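Local coordinates for protein 4-oxalocrotonate decarboxylase NahK (Pseudomonas putida, PDB 5D2K) that catalyses the metal-assisted decarboxylation of (3E)-2-oxohex-3-enedioate to 2-oxopent-4-enoate and carbon dioxide, a step in the plasmid-borne breakdown of naphthalene, at residues 8-12 / 13-17; 183-187 / 188-192. The protein carries 1 engineered substitution. One frame throughout, in Å; residues are numbered along the deposited sequence. Where two conformers were deposited one is given.

How the interactions relate
Interaction 1 (8-12 with 13-17) comes first along the chain and is complete long before interaction 2 (183-187 with 188-192) begins. The two lie on opposite sides of the chain's centre, their centres about 43 Å apart and their nearest atoms about 30 Å apart, and they share no helix or strand. Interaction 1 starts helix 12-27 at the surface, beside helix 44-60. Interaction 2 is the turn that leads into strand 191-196 of the five-stranded mixed sheet, within the FAA hydrolase family region. In both, a side-chain oxygen accepts the backbone N-H three residues later, and each stands at the entry to a secondary-structure element, one a helix and one a strand.

Interaction 1: 8-12 / 13-17; sequences RTLTR and EQVLA
Thr11 and Gln14 face each other across the first turn of helix 12-27, their CA atoms 5.2 Å apart, where the extended backbone of Leu10 and Thr11 gives way to helix. Thr11 is the N-cap, and Arg12 already has helical angles. The i to i+4 bonds begin at once: Val15 N donates to Thr11 O at 3.0 Å and Leu16 N to Arg12 O at the same length.

Two reciprocal bonds make a capping box. Gln14 N donates to Thr11 OG1 at 3.1 Å; a chi1 of 66° holds this hydroxyl between the backbone N and the carbonyl carbon of Thr11, turned to the helix start. In return Thr11 N donates to Gln14 OE1 at 3.0 Å, with an N-H...O angle of 169°, although it approaches from above the amide plane. Water 1 also donates to this OE1 and ties it to Thr9 O, while water 2 joins Thr11 OG1 to Glu13 OE1.

Side-chain packing flanks the box. Leu10 makes an apolar contact, CB against Val15 CG2 at 4.0 Å, and its side chain also packs on Val50 of helix 44-60. Farther along, the extended Arg12 chain carries its guanidinium alongside Leu16, whose CD2 lies over one face, near the rim.

Neither N-H of the box can have an i-4 carbonyl within its own helix, as both lie in the first turn or before it; side-chain oxygens supply an acceptor to each. Two donors on Gln14 OE1 should restrain the amide's rotation, and the reciprocal bonds mark the helix start at Thr11.

Interaction 2: 183-187 / 188-192; sequences EEVDL and RTLGV
The turn that delivers the chain into strand 191-196, an inner strand of the five-stranded sheet, is capped by the carboxylate of Asp186. Its OD1 accepts from Thr189 N, three residues on, at 3.1 Å, with an N-H...O angle of 151° and the donor well above the carboxylate plane. Arg188 N adds only a weak Asx-turn bond to OD1 at 2.9 Å, its angle 128°. The carboxylate reaches both amides because CG stands anti to the Asp186 backbone N (chi1 -173°), which places it beside the carbonyl carbon, facing the amides that follow.

Thr189 crosses the Asp186 side chain at about a right angle. Its OG1 lies 3.2 Å from Asp186 CG, yet the hydroxyl and carboxylate are joined through water 4, at OD2, and not by a direct hydrogen bond. Water 3 donates to the same OD2 and makes a weak link to Arg188 NH2. Thr189 CG2 sits over one face of the Arg188 guanidinium, toward its rim.

On the inner side, Leu187 and Leu190 come together loosely, CD2 to CD2 at 4.4 Å, and both rest on Ile117 of strand 112-121. Leu187 O is buried and has no partner in the model.

Four donors, one of them weak, thus converge on one carboxylate. With Arg188 nearby, though not salt-bridged to it, they would be expected to favour its ionised form, a polar cluster on the outer side of a turn whose leucines face the protein interior.

Interaction 1: 8-12 / 13-17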
loop_
_atom_site.group_PDB
_atom_site.type_symbol
_atom_site.label_atom_id
_atom_site.label_comp_id
_atom_site.label_asym_id
_atom_site.label_seq_id
_atom_site.Cartn_x
_atom_site.Cartn_y
_atom_site.Cartn_z
ATOM N N ARG A 8 -17.769 8.339 15.250
ATOM C CA ARG A 8 -18.156 8.626 13.870
ATOM C C ARG A 8 -18.921 9.938 13.779
ATOM O O ARG A 8 -19.678 10.280 14.692
ATOM C CB ARG A 8 -19.000 7.483 13.307
ATOM C CG ARG A 8 -18.188 6.233 12.984
ATOM C CD ARG A 8 -19.085 5.050 12.648
ATOM N NE ARG A 8 -18.324 3.972 12.011
ATOM C CZ ARG A 8 -17.676 3.019 12.669
ATOM N NH1 ARG A 8 -17.684 2.997 13.999
ATOM N NH2 ARG A 8 -17.011 2.086 11.996
ATOM N N THR A 9 -18.734 10.678 12.686
ATOM C CA THR A 9 -19.460 11.938 12.500
ATOM C C THR A 9 -20.237 12.002 11.183
ATOM O O THR A 9 -21.106 12.860 11.010
ATOM C CB THR A 9 -18.518 13.174 12.560
ATOM O OG1 THR A 9 -17.627 13.178 11.435
ATOM C CG2 THR A 9 -17.720 13.193 13.854
ATOM N N LEU A 10 -19.925 11.108 10.250
ATOM C CA LEU A 10 -20.631 11.090 8.973
ATOM C C LEU A 10 -21.979 10.384 9.069
ATOM O O LEU A 10 -22.154 9.447 9.856
ATOM C CB LEU A 10 -19.785 10.401 7.898
ATOM C CG LEU A 10 -18.455 11.044 7.504
ATOM C CD1 LEU A 10 -17.758 10.158 6.475
ATOM C CD2 LEU A 10 -18.649 12.461 6.962
ATOM N N THR A 11 -22.934 10.839 8.265
ATOM C CA THR A 11 -24.164 10.092 8.054
ATOM C C THR A 11 -23.868 8.959 7.072
ATOM O O THR A 11 -22.873 9.026 6.339
ATOM C CB THR A 11 -25.287 10.967 7.482
ATOM O OG1 THR A 11 -24.938 11.396 6.161
ATOM C CG2 THR A 11 -25.523 12.195 8.357
ATOM N N ARG A 12 -24.724 7.937 7.046
ATOM C CA ARG A 12 -24.547 6.840 6.092
ATOM C C ARG A 12 -24.582 7.353 4.652
ATOM O O ARG A 12 -23.766 6.946 3.819
ATOM C CB ARG A 12 -25.610 5.754 6.289
ATOM C CG ARG A 12 -25.538 4.686 5.212
ATOM C CD ARG A 12 -26.432 3.487 5.467
ATOM N NE ARG A 12 -26.400 2.616 4.298
ATOM C CZ ARG A 12 -25.446 1.723 4.065
ATOM N NH1 ARG A 12 -24.459 1.568 4.936
ATOM N NH2 ARG A 12 -25.479 0.984 2.965
ATOM N N GLU A 13 -25.513 8.258 4.365
ATOM C CA GLU A 13 -25.603 8.879 3.050
ATOM C C GLU A 13 -24.279 9.529 2.640
ATOM O O GLU A 13 -23.856 9.415 1.483
ATOM C CB GLU A 13 -26.724 9.922 3.032
ATOM C CG GLU A 13 -26.883 10.621 1.698
ATOM C CD GLU A 13 -27.105 12.112 1.846
ATOM O OE1 GLU A 13 -26.157 12.818 2.256
ATOM O OE2 GLU A 13 -28.229 12.575 1.555
ATOM N N GLN A 14 -23.622 10.200 3.586
ATOM C CA GLN A 14 -22.345 10.856 3.294
ATOM C C GLN A 14 -21.230 9.837 3.030
ATOM O O GLN A 14 -20.398 10.032 2.146
ATOM C CB GLN A 14 -21.950 11.790 4.436
ATOM C CG GLN A 14 -22.813 13.059 4.465
ATOM C CD GLN A 14 -22.746 13.802 5.781
ATOM O OE1 GLN A 14 -22.203 13.312 6.772
ATOM N NE2 GLN A 14 -23.311 15.004 5.797
ATOM N N VAL A 15 -21.202 8.763 3.805
ATOM C CA VAL A 15 -20.225 7.695 3.545
ATOM C C VAL A 15 -20.370 7.163 2.114
ATOM O O VAL A 15 -19.384 7.054 1.376
ATOM C CB VAL A 15 -20.382 6.520 4.542
ATOM C CG1 VAL A 15 -19.469 5.360 4.144
ATOM C CG2 VAL A 15 -20.047 6.966 5.941
ATOM N N LEU A 16 -21.597 6.843 1.715
ATOM C CA LEU A 16 -21.831 6.294 0.380
ATOM C C LEU A 16 -21.457 7.287 -0.713
ATOM O O LEU A 16 -20.826 6.920 -1.699
ATOM C CB LEU A 16 -23.294 5.868 0.218
ATOM C CG LEU A 16 -23.820 4.883 1.266
ATOM C CD1 LEU A 16 -25.245 4.458 0.934
ATOM C CD2 LEU A 16 -22.923 3.670 1.428
ATOM N N ALA A 17 -21.829 8.551 -0.527
ATOM C CA ALA A 17 -21.553 9.564 -1.536
ATOM C C ALA A 17 -20.069 9.957 -1.592
ATOM O O ALA A 17 -19.527 10.209 -2.684
ATOM C CB ALA A 17 -22.427 10.796 -1.274
HETATM O O HOH W 1 -21.102 14.962 8.708
HETATM O O HOH W 2 -26.527 13.230 5.230
#

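Interaction 2: 183-187 / 188-192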
loop_
_atom_site.group_PDB
_atom_site.type_symbol
_atom_site.label_atom_id
_atom_site.label_comp_id
_atom_site.label_asym_id
_atom_site.label_seq_id
_atom_site.Cartn_x
_atom_site.Cartn_y
_atom_site.Cartn_z
ATOM N N GLU A 183 11.991 -18.744 5.735
ATOM C CA GLU A 183 13.182 -19.216 6.438
ATOM C C GLU A 183 14.463 -18.956 5.642
ATOM O O GLU A 183 15.562 -18.965 6.195
ATOM C CB GLU A 183 13.061 -20.706 6.759
ATOM C CG GLU A 183 13.231 -21.620 5.562
ATOM C CD GLU A 183 13.112 -23.084 5.940
ATOM O OE1 GLU A 183 13.002 -23.377 7.151
ATOM O OE2 GLU A 183 13.127 -23.940 5.031
ATOM N N GLU A 184 14.314 -18.731 4.333
ATOM C CA GLU A 184 15.452 -18.464 3.448
ATOM C C GLU A 184 15.816 -16.984 3.337
ATOM O O GLU A 184 16.836 -16.631 2.741
ATOM C CB GLU A 184 15.167 -18.961 2.031
ATOM C CG GLU A 184 14.823 -20.422 1.881
ATOM C CD GLU A 184 14.463 -20.741 0.438
ATOM O OE1 GLU A 184 13.270 -20.972 0.146
ATOM O OE2 GLU A 184 15.377 -20.729 -0.410
ATOM N N VAL A 185 14.962 -16.119 3.866
ATOM C CA VAL A 185 15.105 -14.676 3.686
ATOM C C VAL A 185 15.039 -13.928 5.017
ATOM O O VAL A 185 14.059 -14.054 5.762
ATOM C CB VAL A 185 14.004 -14.103 2.760
ATOM C CG1 VAL A 185 14.324 -12.651 2.384
ATOM C CG2 VAL A 185 13.835 -14.964 1.504
ATOM N N ASP A 186 16.065 -13.140 5.307
ATOM C CA ASP A 186 16.056 -12.288 6.489
ATOM C C ASP A 186 15.408 -10.959 6.117
ATOM O O ASP A 186 16.031 -10.119 5.466
ATOM C CB ASP A 186 17.481 -12.081 7.011
ATOM C CG ASP A 186 17.527 -11.339 8.345
ATOM O OD1 ASP A 186 16.687 -10.449 8.589
ATOM O OD2 ASP A 186 18.428 -11.647 9.158
ATOM N N LEU A 187 14.156 -10.769 6.511
ATOM C CA LEU A 187 13.438 -9.556 6.117
ATOM C C LEU A 187 13.938 -8.314 6.837
ATOM O O LEU A 187 13.695 -7.195 6.384
ATOM C CB LEU A 187 11.937 -9.720 6.363
ATOM C CG LEU A 187 11.288 -10.816 5.519
ATOM C CD1 LEU A 187 9.792 -10.893 5.815
ATOM C CD2 LEU A 187 11.542 -10.586 4.023
ATOM N N ARG A 188 14.628 -8.503 7.960
ATOM C CA ARG A 188 15.151 -7.357 8.705
ATOM C C ARG A 188 16.370 -6.757 8.011
ATOM O O ARG A 188 16.513 -5.527 7.932
ATOM C CB ARG A 188 15.512 -7.769 10.140
ATOM C CG ARG A 188 15.973 -6.603 11.006
ATOM C CD ARG A 188 16.382 -7.083 12.399
ATOM N NE ARG A 188 17.540 -7.973 12.366
ATOM C CZ ARG A 188 18.795 -7.576 12.555
ATOM N NH1 ARG A 188 19.064 -6.294 12.762
ATOM N NH2 ARG A 188 19.783 -8.458 12.530
ATOM N N THR A 189 17.233 -7.624 7.493
ATOM C CA THR A 189 18.485 -7.167 6.905
ATOM C C THR A 189 18.453 -7.118 5.377
ATOM O O THR A 189 19.449 -6.784 4.749
ATOM C CB THR A 189 19.670 -8.052 7.352
ATOM O OG1 THR A 189 19.508 -9.387 6.849
ATOM C CG2 THR A 189 19.757 -8.087 8.883
ATOM N N LEU A 190 17.300 -7.439 4.793
ATOM C CA LEU A 190 17.130 -7.422 3.341
ATOM C C LEU A 190 17.445 -6.055 2.765
ATOM O O LEU A 190 16.766 -5.089 3.086
ATOM C CB LEU A 190 15.695 -7.813 2.977
ATOM C CG LEU A 190 15.353 -7.816 1.485
ATOM C CD1 LEU A 190 16.146 -8.885 0.752
ATOM C CD2 LEU A 190 13.854 -8.029 1.302
ATOM N N GLY A 191 18.486 -5.968 1.942
ATOM C CA GLY A 191 18.828 -4.708 1.303
ATOM C C GLY A 191 18.072 -4.505 0.005
ATOM O O GLY A 191 17.870 -5.448 -0.761
ATOM N N VAL A 192 17.636 -3.268 -0.229
ATOM C CA VAL A 192 16.877 -2.924 -1.421
ATOM C C VAL A 192 17.471 -1.681 -2.088
ATOM O O VAL A 192 17.709 -0.680 -1.422
ATOM C CB VAL A 192 15.398 -2.692 -1.065
ATOM C CG1 VAL A 192 14.587 -2.497 -2.301
ATOM C CG2 VAL A 192 14.845 -3.873 -0.267
HETATM O O HOH W 3 20.441 -11.325 10.959
HETATM O O HOH W 4 20.976 -11.723 7.770
#